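Local atomic coordinates of acetyltransferase (Elizabethkingia anophelis, PDB entry 6AO7), a protein that probably transfers an acetyl group from acetyl-CoA, which it binds, to an acceptor not yet identified, as a member of the GNAT family. Residues Gln90-Val95 with Leu119-Lys124; Leu29-Pro34 with Val78-Gln83; Asp11-His16 with Glu56-Tyr61. All blocks are in the same frame, centred on the assembly; numbering follows the deposited sequence. Where two conformers were deposited one is given.

Contact 1 of 3, residues Gln90-Val95 with Leu119-Lys124; sequences QLLKDV and LYLYQK. With ACO (acetyl coenzyme *a), chain B.
Leu-92 reaches from helix 87-101 to helix 116-124 with one methyl, CD1, which meets two side chains of the second helix. It lies 3.9 Å from Tyr-122 CD2, in the plane of the ring and at its edge, and 4.1 Å from Leu-121 CG. With CG anti to the carbonyl carbon (chi1 -71°), the Leu-92 branch points across the gap, roughly at a right angle to the tyrosine side chain. Packing between the helices is confined to these three buried, apolar groups, and Ile-76 of strand 70-78 touches both Leu-92 and Tyr-122. Beyond the ring, Tyr-122 OH bonds to Gln-118 OE1 and sits 3.4 Å from acetyl-CoA C3P and 3.9 Å from its sulfur S1P. Leu-121 turns its two methyls toward acetyl-CoA, CD2 lying 3.7 Å from CCP. The partly exposed Tyr-120 and Lys-124, by contrast, make no contact with 90-95; their main bonds are polar ones to the 3'-phosphate of acetyl-CoA. Tyr-120 OH donates to O9A at 2.6 Å, the oxygen lying in the ring plane. The extended Lys-124 chain brings NZ to the same phosphate, and Ile-150 of the second subunit packs on both residues. Two helices, each following a central strand and together flanking the ligand, are characteristic of the acetyl-CoA site of the GNAT fold.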
loop_
_atom_site.group_PDB
_atom_site.type_symbol
_atom_site.label_atom_id
_atom_site.label_comp_id
_atom_site.label_asym_id
_atom_site.label_seq_id
_atom_site.Cartn_x
_atom_site.Cartn_y
_atom_site.Cartn_z
ATOM N N GLN A 90 -3.869 -12.676 15.586
ATOM C CA GLN A 90 -3.723 -12.935 17.013
ATOM C C GLN A 90 -2.381 -12.425 17.518
ATOM O O GLN A 90 -2.303 -11.835 18.603
ATOM C CB GLN A 90 -3.872 -14.433 17.293
ATOM C CG GLN A 90 -5.290 -14.945 17.134
ATOM C CD GLN A 90 -6.295 -14.120 17.921
ATOM O OE1 GLN A 90 -7.204 -13.508 17.344
ATOM N NE2 GLN A 90 -6.132 -14.088 19.245
ATOM N N LEU A 91 -1.316 -12.630 16.735
ATOM C CA LEU A 91 -0.009 -12.104 17.118
ATOM C C LEU A 91 -0.040 -10.581 17.226
ATOM O O LEU A 91 0.464 -10.010 18.199
ATOM C CB LEU A 91 1.064 -12.557 16.120
ATOM C CG LEU A 91 1.453 -14.039 16.094
ATOM C CD1 LEU A 91 2.646 -14.260 15.180
ATOM C CD2 LEU A 91 1.781 -14.526 17.482
ATOM N N LEU A 92 -0.639 -9.901 16.238
ATOM C CA LEU A 92 -0.647 -8.442 16.259
ATOM C C LEU A 92 -1.381 -7.899 17.483
ATOM O O LEU A 92 -0.929 -6.926 18.104
ATOM C CB LEU A 92 -1.261 -7.895 14.967
ATOM C CG LEU A 92 -0.400 -8.063 13.710
ATOM C CD1 LEU A 92 -1.213 -7.760 12.470
ATOM C CD2 LEU A 92 0.809 -7.134 13.801
ATOM N N LYS A 93 -2.516 -8.509 17.839
ATOM C CA LYS A 93 -3.223 -8.145 19.067
ATOM C C LYS A 93 -2.334 -8.307 20.293
ATOM O O LYS A 93 -2.388 -7.490 21.223
ATOM C CB LYS A 93 -4.478 -9.012 19.225
ATOM N N ASP A 94 -1.542 -9.383 20.333
ATOM C CA ASP A 94 -0.671 -9.607 21.479
ATOM C C ASP A 94 0.449 -8.576 21.527
ATOM O O ASP A 94 0.802 -8.102 22.608
ATOM C CB ASP A 94 -0.111 -11.027 21.438
ATOM C CG ASP A 94 0.518 -11.436 22.745
ATOM O OD1 ASP A 94 -0.242 -11.794 23.664
ATOM O OD2 ASP A 94 1.763 -11.394 22.859
ATOM N N VAL A 95 1.010 -8.206 20.368
ATOM C CA VAL A 95 2.055 -7.180 20.337
ATOM C C VAL A 95 1.529 -5.870 20.898
ATOM O O VAL A 95 2.220 -5.186 21.668
ATOM C CB VAL A 95 2.582 -6.964 18.909
ATOM C CG1 VAL A 95 3.626 -5.841 18.909
ATOM C CG2 VAL A 95 3.156 -8.221 18.349
ATOM N N LEU A 119 -0.100 -4.710 3.665
ATOM C CA LEU A 119 -0.613 -3.368 3.928
ATOM C C LEU A 119 -2.082 -3.403 4.350
ATOM O O LEU A 119 -2.503 -2.610 5.201
ATOM C CB LEU A 119 -0.429 -2.481 2.702
ATOM C CG LEU A 119 1.015 -2.126 2.334
ATOM C CD1 LEU A 119 1.017 -1.360 1.041
ATOM C CD2 LEU A 119 1.639 -1.331 3.458
ATOM N N TYR A 120 -2.872 -4.324 3.788
ATOM C CA TYR A 120 -4.234 -4.518 4.282
ATOM C C TYR A 120 -4.230 -4.964 5.738
ATOM O O TYR A 120 -4.894 -4.356 6.587
ATOM C CB TYR A 120 -4.984 -5.551 3.437
ATOM C CG TYR A 120 -6.176 -6.122 4.196
ATOM C CD1 TYR A 120 -7.389 -5.440 4.242
ATOM C CD2 TYR A 120 -6.074 -7.328 4.878
ATOM C CE1 TYR A 120 -8.473 -5.957 4.953
ATOM C CE2 TYR A 120 -7.146 -7.850 5.596
ATOM C CZ TYR A 120 -8.334 -7.154 5.634
ATOM O OH TYR A 120 -9.385 -7.693 6.343
ATOM N N LEU A 121 -3.497 -6.045 6.041
ATOM C CA LEU A 121 -3.610 -6.688 7.349
ATOM C C LEU A 121 -3.253 -5.727 8.477
ATOM O O LEU A 121 -3.963 -5.653 9.487
ATOM C CB LEU A 121 -2.720 -7.929 7.405
ATOM C CG LEU A 121 -2.661 -8.669 8.755
ATOM C CD1 LEU A 121 -4.031 -9.215 9.127
ATOM C CD2 LEU A 121 -1.662 -9.824 8.691
ATOM N N TYR A 122 -2.137 -5.005 8.342
ATOM C CA TYR A 122 -1.735 -4.108 9.429
ATOM C C TYR A 122 -2.752 -2.982 9.614
ATOM O O TYR A 122 -3.082 -2.608 10.746
ATOM C CB TYR A 122 -0.319 -3.560 9.176
ATOM C CG TYR A 122 0.724 -4.661 8.938
ATOM C CD1 TYR A 122 1.742 -4.495 7.997
ATOM C CD2 TYR A 122 0.680 -5.850 9.635
ATOM C CE1 TYR A 122 2.673 -5.487 7.749
ATOM C CE2 TYR A 122 1.629 -6.853 9.408
ATOM C CZ TYR A 122 2.624 -6.661 8.463
ATOM O OH TYR A 122 3.552 -7.669 8.201
ATOM N N GLN A 123 -3.305 -2.461 8.521
ATOM C CA GLN A 123 -4.320 -1.419 8.660
ATOM C C GLN A 123 -5.587 -1.954 9.309
ATOM O O GLN A 123 -6.232 -1.243 10.092
ATOM C CB GLN A 123 -4.642 -0.804 7.300
ATOM C CG GLN A 123 -3.472 -0.043 6.735
ATOM C CD GLN A 123 -3.882 0.678 5.485
ATOM O OE1 GLN A 123 -4.539 1.710 5.551
ATOM N NE2 GLN A 123 -3.525 0.124 4.333
ATOM N N LYS A 124 -5.970 -3.193 8.982
ATOM C CA LYS A 124 -7.108 -3.829 9.643
ATOM C C LYS A 124 -6.963 -3.794 11.163
ATOM O O LYS A 124 -7.956 -3.654 11.886
ATOM C CB LYS A 124 -7.257 -5.274 9.155
ATOM C CG LYS A 124 -8.382 -6.049 9.827
ATOM C CD LYS A 124 -8.206 -7.561 9.648
ATOM C CE LYS A 124 -9.244 -8.346 10.446
ATOM N NZ LYS A 124 -9.122 -9.816 10.205
HETATM N N1A ACO B . -4.757 -8.709 -0.377
HETATM C C2A ACO B . -4.821 -8.350 0.906
HETATM N N3A ACO B . -5.131 -9.092 1.971
HETATM C C4A ACO B . -5.429 -10.345 1.613
HETATM C C5A ACO B . -5.434 -10.861 0.325
HETATM C C6A ACO B . -5.064 -9.981 -0.713
HETATM N N6A ACO B . -5.017 -10.324 -2.003
HETATM N N7A ACO B . -5.854 -12.182 0.327
HETATM C C8A ACO B . -6.085 -12.432 1.595
HETATM N N9A ACO B . -5.844 -11.370 2.428
HETATM C C1B ACO B . -6.045 -11.292 3.874
HETATM C C2B ACO B . -6.763 -12.464 4.523
HETATM O O2B ACO B . -8.162 -12.452 4.275
HETATM C C3B ACO B . -6.468 -12.142 5.987
HETATM O O3B ACO B . -7.298 -11.066 6.469
HETATM P P3B ACO B . -8.703 -11.220 7.234
HETATM O O7A ACO B . -9.687 -11.782 6.187
HETATM O O8A ACO B . -8.431 -12.132 8.453
HETATM O O9A ACO B . -9.110 -9.847 7.692
HETATM C C4B ACO B . -5.071 -11.504 5.940
HETATM O O4B ACO B . -4.801 -11.241 4.541
HETATM C C5B ACO B . -3.992 -12.344 6.581
HETATM O O5B ACO B . -4.472 -12.575 7.924
HETATM P P1A ACO B . -3.836 -13.753 8.910
HETATM O O1A ACO B . -4.309 -15.123 8.607
HETATM O O2A ACO B . -4.192 -13.319 10.325
HETATM O O3A ACO B . -2.283 -13.596 8.591
HETATM P P2A ACO B . -1.059 -14.611 8.738
HETATM O O4A ACO B . -1.490 -15.601 9.748
HETATM O O5A ACO B . -0.795 -15.237 7.381
HETATM O O6A ACO B . 0.214 -13.749 9.142
HETATM C CBP ACO B . 2.156 -12.801 8.048
HETATM C CCP ACO B . 0.659 -12.677 8.303
HETATM C CDP ACO B . 2.891 -12.664 9.392
HETATM C CEP ACO B . 2.587 -11.661 7.110
HETATM C CAP ACO B . 2.475 -14.194 7.444
HETATM O OAP ACO B . 1.727 -14.399 6.257
HETATM C C9P ACO B . 3.951 -14.486 7.221
HETATM O O9P ACO B . 4.641 -14.900 8.146
HETATM N N8P ACO B . 4.444 -14.212 6.018
HETATM C C7P ACO B . 5.860 -14.350 5.709
HETATM C C6P ACO B . 6.735 -13.461 6.587
HETATM C C5P ACO B . 6.394 -11.997 6.437
HETATM O O5P ACO B . 6.157 -11.507 5.337
HETATM N N4P ACO B . 6.375 -11.279 7.558
HETATM C C3P ACO B . 6.123 -9.843 7.592
HETATM C C2P ACO B . 7.271 -9.043 7.012
HETATM S S1P ACO B . 7.402 -7.298 7.556
HETATM C C ACO B . 8.139 -7.536 9.154
HETATM O O ACO B . 8.357 -8.624 9.613
HETATM C CH3 ACO B . 8.407 -6.250 9.876
#

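Contact 2 of 3, residues Leu29-Pro34 with Val78-Gln83; sequences LLLADP and VAEKFQ. With ACO (acetyl coenzyme *a), chain B.
Val-78 O is held by the side-chain amide of Gln-83 and touched by Leu-31 from helix 26-32. Gln-83 NE2 donates to it over 2.8 Å in an almost straight bond (N-H...O 171°), with the oxygen lying in the amide plane, while Leu-31 CD1 rests 3.8 Å from the same oxygen. The other branch of Leu-31, CD2, runs to the exposed carboxylate of Glu-80, 4.1 Å from OE2, a loose van der Waals touch. Leu-31 CG is anti to the carbonyl carbon (chi1 -61°), which sends both methyls across to the loop. That loop, leaving strand 70-78, opens the Q-x-x-G-x-G pyrophosphate-binding signature of GNAT enzymes at Gln-83; farther on, the backbone amides of Gly-86, Gly-88 and Gly-89 bond to acetyl-CoA. The amide of Gln-83, fixed in rotation by its bond to Val-78 O, lies along the pantetheine arm of acetyl-CoA, NE2 being 3.2 Å from its C9P. Val-78 N donates to acetyl-CoA O9P at 2.8 Å, so the end of strand 70-78 pairs with the pantetheine amide. From the helix side, Leu-31 O approaches C6P of the same arm, and Ala-32 CB stands 3.5 Å from its N4P.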
loop_
_atom_site.group_PDB
_atom_site.type_symbol
_atom_site.label_atom_id
_atom_site.label_comp_id
_atom_site.label_asym_id
_atom_site.label_seq_id
_atom_site.Cartn_x
_atom_site.Cartn_y
_atom_site.Cartn_z
ATOM N N LEU A 29 11.929 -16.610 11.634
ATOM C CA LEU A 29 12.395 -15.228 11.493
ATOM C C LEU A 29 12.833 -14.930 10.062
ATOM O O LEU A 29 12.576 -13.836 9.542
ATOM C CB LEU A 29 13.539 -14.950 12.478
ATOM C CG LEU A 29 13.138 -15.074 13.949
ATOM C CD1 LEU A 29 14.342 -15.386 14.858
ATOM C CD2 LEU A 29 12.403 -13.811 14.437
ATOM N N LEU A 30 13.467 -15.908 9.401
ATOM C CA LEU A 30 13.954 -15.715 8.044
ATOM C C LEU A 30 12.823 -15.632 7.030
ATOM O O LEU A 30 13.055 -15.144 5.922
ATOM C CB LEU A 30 14.922 -16.841 7.658
ATOM C CG LEU A 30 16.325 -16.781 8.289
ATOM C CD1 LEU A 30 17.081 -18.116 8.144
ATOM C CD2 LEU A 30 17.155 -15.641 7.695
ATOM N N LEU A 31 11.621 -16.115 7.363
ATOM C CA LEU A 31 10.495 -15.918 6.457
ATOM C C LEU A 31 10.157 -14.442 6.337
ATOM O O LEU A 31 9.677 -13.995 5.286
ATOM C CB LEU A 31 9.263 -16.683 6.935
ATOM C CG LEU A 31 9.346 -18.203 7.061
ATOM C CD1 LEU A 31 8.056 -18.703 7.685
ATOM C CD2 LEU A 31 9.605 -18.875 5.706
ATOM N N ALA A 32 10.422 -13.675 7.399
ATOM C CA ALA A 32 10.079 -12.262 7.467
ATOM C C ALA A 32 11.247 -11.342 7.141
ATOM O O ALA A 32 11.019 -10.195 6.746
ATOM C CB ALA A 32 9.535 -11.923 8.862
ATOM N N ASP A 33 12.482 -11.814 7.290
ATOM C CA ASP A 33 13.671 -11.009 7.050
ATOM C C ASP A 33 14.768 -11.915 6.501
ATOM O O ASP A 33 15.273 -12.784 7.224
ATOM C CB ASP A 33 14.108 -10.329 8.352
ATOM C CG ASP A 33 15.277 -9.356 8.164
ATOM O OD1 ASP A 33 16.058 -9.483 7.187
ATOM O OD2 ASP A 33 15.420 -8.460 9.026
ATOM N N PRO A 34 15.159 -11.751 5.231
ATOM C CA PRO A 34 16.105 -12.691 4.616
ATOM C C PRO A 34 17.527 -12.596 5.152
ATOM O O PRO A 34 18.367 -13.430 4.782
ATOM C CB PRO A 34 16.053 -12.312 3.132
ATOM C CG PRO A 34 15.616 -10.886 3.129
ATOM C CD PRO A 34 14.662 -10.751 4.272
ATOM N N VAL A 78 4.613 -16.242 10.555
ATOM C CA VAL A 78 3.794 -17.411 10.831
ATOM C C VAL A 78 4.238 -18.510 9.888
ATOM O O VAL A 78 4.425 -18.260 8.690
ATOM C CB VAL A 78 2.295 -17.103 10.650
ATOM C CG1 VAL A 78 1.474 -18.371 10.687
ATOM C CG2 VAL A 78 1.838 -16.119 11.716
ATOM N N ALA A 79 4.395 -19.727 10.424
ATOM C CA ALA A 79 4.781 -20.882 9.623
ATOM C C ALA A 79 3.944 -20.962 8.354
ATOM O O ALA A 79 2.735 -20.723 8.377
ATOM C CB ALA A 79 4.611 -22.169 10.436
ATOM N N GLU A 80 4.598 -21.318 7.241
ATOM C CA GLU A 80 3.908 -21.351 5.955
ATOM C C GLU A 80 2.707 -22.291 5.969
ATOM O O GLU A 80 1.680 -21.978 5.363
ATOM C CB GLU A 80 4.884 -21.725 4.837
ATOM C CG GLU A 80 5.574 -20.504 4.231
ATOM C CD GLU A 80 6.832 -20.842 3.451
ATOM O OE1 GLU A 80 7.419 -21.924 3.689
ATOM O OE2 GLU A 80 7.234 -20.012 2.603
ATOM N N LYS A 81 2.785 -23.411 6.689
ATOM C CA LYS A 81 1.658 -24.343 6.724
ATOM C C LYS A 81 0.450 -23.772 7.458
ATOM O O LYS A 81 -0.671 -24.255 7.251
ATOM C CB LYS A 81 2.077 -25.662 7.375
ATOM N N PHE A 82 0.650 -22.756 8.296
ATOM C CA PHE A 82 -0.384 -22.213 9.168
ATOM C C PHE A 82 -0.822 -20.807 8.776
ATOM O O PHE A 82 -1.574 -20.174 9.527
ATOM C CB PHE A 82 0.096 -22.198 10.623
ATOM C CG PHE A 82 0.272 -23.557 11.216
ATOM C CD1 PHE A 82 -0.780 -24.191 11.850
ATOM C CD2 PHE A 82 1.493 -24.207 11.140
ATOM C CE1 PHE A 82 -0.618 -25.452 12.397
ATOM C CE2 PHE A 82 1.660 -25.467 11.683
ATOM C CZ PHE A 82 0.604 -26.089 12.311
ATOM N N GLN A 83 -0.373 -20.291 7.637
ATOM C CA GLN A 83 -0.737 -18.923 7.302
ATOM C C GLN A 83 -2.194 -18.857 6.846
ATOM O O GLN A 83 -2.816 -19.869 6.513
ATOM C CB GLN A 83 0.210 -18.353 6.235
ATOM C CG GLN A 83 1.596 -17.955 6.776
ATOM C CD GLN A 83 2.571 -17.526 5.686
ATOM O OE1 GLN A 83 2.176 -17.261 4.547
ATOM N NE2 GLN A 83 3.852 -17.448 6.035
HETATM N N1A ACO B . -4.757 -8.709 -0.377
HETATM C C2A ACO B . -4.821 -8.350 0.906
HETATM N N3A ACO B . -5.131 -9.092 1.971
HETATM C C4A ACO B . -5.429 -10.345 1.613
HETATM C C5A ACO B . -5.434 -10.861 0.325
HETATM C C6A ACO B . -5.064 -9.981 -0.713
HETATM N N6A ACO B . -5.017 -10.324 -2.003
HETATM N N7A ACO B . -5.854 -12.182 0.327
HETATM C C8A ACO B . -6.085 -12.432 1.595
HETATM N N9A ACO B . -5.844 -11.370 2.428
HETATM C C1B ACO B . -6.045 -11.292 3.874
HETATM C C2B ACO B . -6.763 -12.464 4.523
HETATM O O2B ACO B . -8.162 -12.452 4.275
HETATM C C3B ACO B . -6.468 -12.142 5.987
HETATM O O3B ACO B . -7.298 -11.066 6.469
HETATM P P3B ACO B . -8.703 -11.220 7.234
HETATM O O7A ACO B . -9.687 -11.782 6.187
HETATM O O8A ACO B . -8.431 -12.132 8.453
HETATM O O9A ACO B . -9.110 -9.847 7.692
HETATM C C4B ACO B . -5.071 -11.504 5.940
HETATM O O4B ACO B . -4.801 -11.241 4.541
HETATM C C5B ACO B . -3.992 -12.344 6.581
HETATM O O5B ACO B . -4.472 -12.575 7.924
HETATM P P1A ACO B . -3.836 -13.753 8.910
HETATM O O1A ACO B . -4.309 -15.123 8.607
HETATM O O2A ACO B . -4.192 -13.319 10.325
HETATM O O3A ACO B . -2.283 -13.596 8.591
HETATM P P2A ACO B . -1.059 -14.611 8.738
HETATM O O4A ACO B . -1.490 -15.601 9.748
HETATM O O5A ACO B . -0.795 -15.237 7.381
HETATM O O6A ACO B . 0.214 -13.749 9.142
HETATM C CBP ACO B . 2.156 -12.801 8.048
HETATM C CCP ACO B . 0.659 -12.677 8.303
HETATM C CDP ACO B . 2.891 -12.664 9.392
HETATM C CEP ACO B . 2.587 -11.661 7.110
HETATM C CAP ACO B . 2.475 -14.194 7.444
HETATM O OAP ACO B . 1.727 -14.399 6.257
HETATM C C9P ACO B . 3.951 -14.486 7.221
HETATM O O9P ACO B . 4.641 -14.900 8.146
HETATM N N8P ACO B . 4.444 -14.212 6.018
HETATM C C7P ACO B . 5.860 -14.350 5.709
HETATM C C6P ACO B . 6.735 -13.461 6.587
HETATM C C5P ACO B . 6.394 -11.997 6.437
HETATM O O5P ACO B . 6.157 -11.507 5.337
HETATM N N4P ACO B . 6.375 -11.279 7.558
HETATM C C3P ACO B . 6.123 -9.843 7.592
HETATM C C2P ACO B . 7.271 -9.043 7.012
HETATM S S1P ACO B . 7.402 -7.298 7.556
HETATM C C ACO B . 8.139 -7.536 9.154
HETATM O O ACO B . 8.357 -8.624 9.613
HETATM C CH3 ACO B . 8.407 -6.250 9.876
#

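Contact 3 of 3, residues Asp11-His16 with Glu56-Tyr61; sequences DNITIH and EIIGCY
Ile-13 and Ile-58 meet through single carbons, Ile-13 CG1 lying 4.1 Å from Ile-58 CD1, with the two side chains crossing at about a right angle. Two residues on from Ile-13 and three from Ile-58, Ile-15 CG2 comes within 4.3 Å of Tyr-61 CE2, approaching the ring obliquely. Strands 14-17 and 56-65 are not neighbours: strand 47-53 runs between them, antiparallel to both, and the side chains touch over it. Thr-14 and His-16 pair through their backbones with Lys-52 and Leu-50 of that middle strand, which sets Ile-15, between them, in its place along the sheet. On the other flank, Ile-58 and Gly-59 both face Ala-51 in a classic beta bulge. Ile-58 CG1 sits between the backbone N and the carbonyl carbon (chi1 61°), and CD1 extends from there toward Ile-13; Tyr-53 touches both Ile-13 and Ile-58. A further layer comes from helix 87-101: Leu-91 packs on Ile-15, Ile-87 on Ile-58 and Val-95 on Tyr-61. The Tyr-61 ring also lies against that of Tyr-49, planes about 20° apart, and its hydroxyl bonds to Asp-94 OD2, an oxygen that also forms a salt bridge with Lys-98. The direct contact is thus apolar side-chain packing, strand 47-53 setting the spacing through backbone hydrogen bonds to both segments, while the buried tyrosine finds its polar partner on the helix.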
loop_
_atom_site.group_PDB
_atom_site.type_symbol
_atom_site.label_atom_id
_atom_site.label_comp_id
_atom_site.label_asym_id
_atom_site.label_seq_id
_atom_site.Cartn_x
_atom_site.Cartn_y
_atom_site.Cartn_z
ATOM N N ASP A 11 -7.794 -20.444 18.149
ATOM C CA ASP A 11 -8.119 -19.932 19.472
ATOM C C ASP A 11 -7.337 -20.618 20.586
ATOM O O ASP A 11 -7.502 -20.255 21.753
ATOM C CB ASP A 11 -9.623 -20.071 19.735
ATOM N N ASN A 12 -6.492 -21.590 20.261
ATOM C CA ASN A 12 -5.748 -22.352 21.255
ATOM C C ASN A 12 -4.244 -22.204 21.043
ATOM O O ASN A 12 -3.482 -23.166 21.147
ATOM C CB ASN A 12 -6.160 -23.823 21.230
ATOM N N ILE A 13 -3.806 -20.984 20.738
ATOM C CA ILE A 13 -2.394 -20.653 20.563
ATOM C C ILE A 13 -1.918 -19.949 21.827
ATOM O O ILE A 13 -2.678 -19.192 22.443
ATOM C CB ILE A 13 -2.187 -19.777 19.308
ATOM C CG1 ILE A 13 -2.170 -20.632 18.034
ATOM C CG2 ILE A 13 -0.920 -18.922 19.404
ATOM C CD1 ILE A 13 -3.534 -21.148 17.604
ATOM N N THR A 14 -0.680 -20.221 22.244
ATOM C CA THR A 14 -0.083 -19.566 23.404
ATOM C C THR A 14 1.155 -18.783 22.979
ATOM O O THR A 14 1.891 -19.212 22.086
ATOM C CB THR A 14 0.286 -20.579 24.501
ATOM O OG1 THR A 14 1.251 -21.508 23.995
ATOM C CG2 THR A 14 -0.946 -21.336 24.951
ATOM N N ILE A 15 1.383 -17.636 23.623
ATOM C CA ILE A 15 2.497 -16.750 23.299
ATOM C C ILE A 15 3.300 -16.483 24.564
ATOM O O ILE A 15 2.736 -16.087 25.588
ATOM C CB ILE A 15 2.018 -15.420 22.683
ATOM C CG1 ILE A 15 1.210 -15.683 21.408
ATOM C CG2 ILE A 15 3.208 -14.517 22.380
ATOM C CD1 ILE A 15 0.572 -14.442 20.816
ATOM N N HIS A 16 4.611 -16.675 24.484
ATOM C CA HIS A 16 5.512 -16.478 25.607
ATOM C C HIS A 16 6.814 -15.879 25.106
ATOM O O HIS A 16 7.187 -16.079 23.943
ATOM C CB HIS A 16 5.819 -17.796 26.337
ATOM C CG HIS A 16 4.824 -18.149 27.397
ATOM N ND1 HIS A 16 3.595 -18.708 27.113
ATOM C CD2 HIS A 16 4.878 -18.027 28.745
ATOM C CE1 HIS A 16 2.936 -18.912 28.239
ATOM N NE2 HIS A 16 3.692 -18.509 29.244
ATOM N N GLU A 56 4.228 -26.935 19.272
ATOM C CA GLU A 56 5.110 -26.539 18.182
ATOM C C GLU A 56 5.176 -25.022 18.087
ATOM O O GLU A 56 4.157 -24.349 18.242
ATOM C CB GLU A 56 4.593 -27.125 16.868
ATOM C CG GLU A 56 5.405 -26.775 15.649
ATOM C CD GLU A 56 4.805 -27.349 14.380
ATOM O OE1 GLU A 56 3.662 -27.853 14.435
ATOM O OE2 GLU A 56 5.473 -27.289 13.327
ATOM N N ILE A 57 6.371 -24.486 17.836
ATOM C CA ILE A 57 6.529 -23.057 17.576
ATOM C C ILE A 57 6.092 -22.793 16.139
ATOM O O ILE A 57 6.752 -23.221 15.190
ATOM C CB ILE A 57 7.968 -22.587 17.809
ATOM C CG1 ILE A 57 8.440 -22.979 19.211
ATOM C CG2 ILE A 57 8.058 -21.065 17.633
ATOM C CD1 ILE A 57 7.642 -22.320 20.315
ATOM N N ILE A 58 4.976 -22.089 15.975
ATOM C CA ILE A 58 4.419 -21.827 14.654
ATOM C C ILE A 58 4.444 -20.354 14.288
ATOM O O ILE A 58 4.020 -19.998 13.185
ATOM C CB ILE A 58 2.982 -22.370 14.539
ATOM C CG1 ILE A 58 2.101 -21.668 15.571
ATOM C CG2 ILE A 58 2.962 -23.891 14.722
ATOM C CD1 ILE A 58 0.643 -21.880 15.357
ATOM N N GLY A 59 4.930 -19.491 15.163
ATOM C CA GLY A 59 4.986 -18.078 14.839
ATOM C C GLY A 59 5.834 -17.368 15.864
ATOM O O GLY A 59 6.175 -17.931 16.912
ATOM N N CYS A 60 6.165 -16.113 15.548
ATOM C CA CYS A 60 7.045 -15.322 16.405
ATOM C C CYS A 60 6.945 -13.861 16.016
ATOM O O CYS A 60 6.530 -13.524 14.902
ATOM C CB CYS A 60 8.505 -15.784 16.298
ATOM S SG CYS A 60 9.193 -15.642 14.620
ATOM N N TYR A 61 7.349 -12.996 16.945
ATOM C CA TYR A 61 7.582 -11.595 16.615
ATOM C C TYR A 61 8.703 -11.041 17.497
ATOM O O TYR A 61 9.023 -11.587 18.559
ATOM C CB TYR A 61 6.310 -10.743 16.746
ATOM C CG TYR A 61 5.696 -10.625 18.127
ATOM C CD1 TYR A 61 6.193 -9.710 19.065
ATOM C CD2 TYR A 61 4.573 -11.380 18.478
ATOM C CE1 TYR A 61 5.602 -9.569 20.308
ATOM C CE2 TYR A 61 3.970 -11.244 19.729
ATOM C CZ TYR A 61 4.492 -10.335 20.638
ATOM O OH TYR A 61 3.907 -10.174 21.875
#

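From the N terminus, residues 11-16 open contact 3 and residues 29-34 open contact 2; residues 56-61 then close the first and 78-83 the second, so these two loops cross rather than nest. Contact 1 follows in series, its loop running from 90-95 through strand 106-112 to 119-124. Contacts 2 and 3 join where Ala-79 N lies 2.8 Å from Ile-58 O, a probable hydrogen bond, and Leu-29 CD2 packs on Cys-60 SG. Leu-91 CD1 meets Val-78 CG2 at 4.0 Å between contacts 1 and 2. Together they tie the N-terminal edge strand and helix 26-32 to the central sheet and to both helices beside acetyl-CoA, which contacts 1 and 2 share.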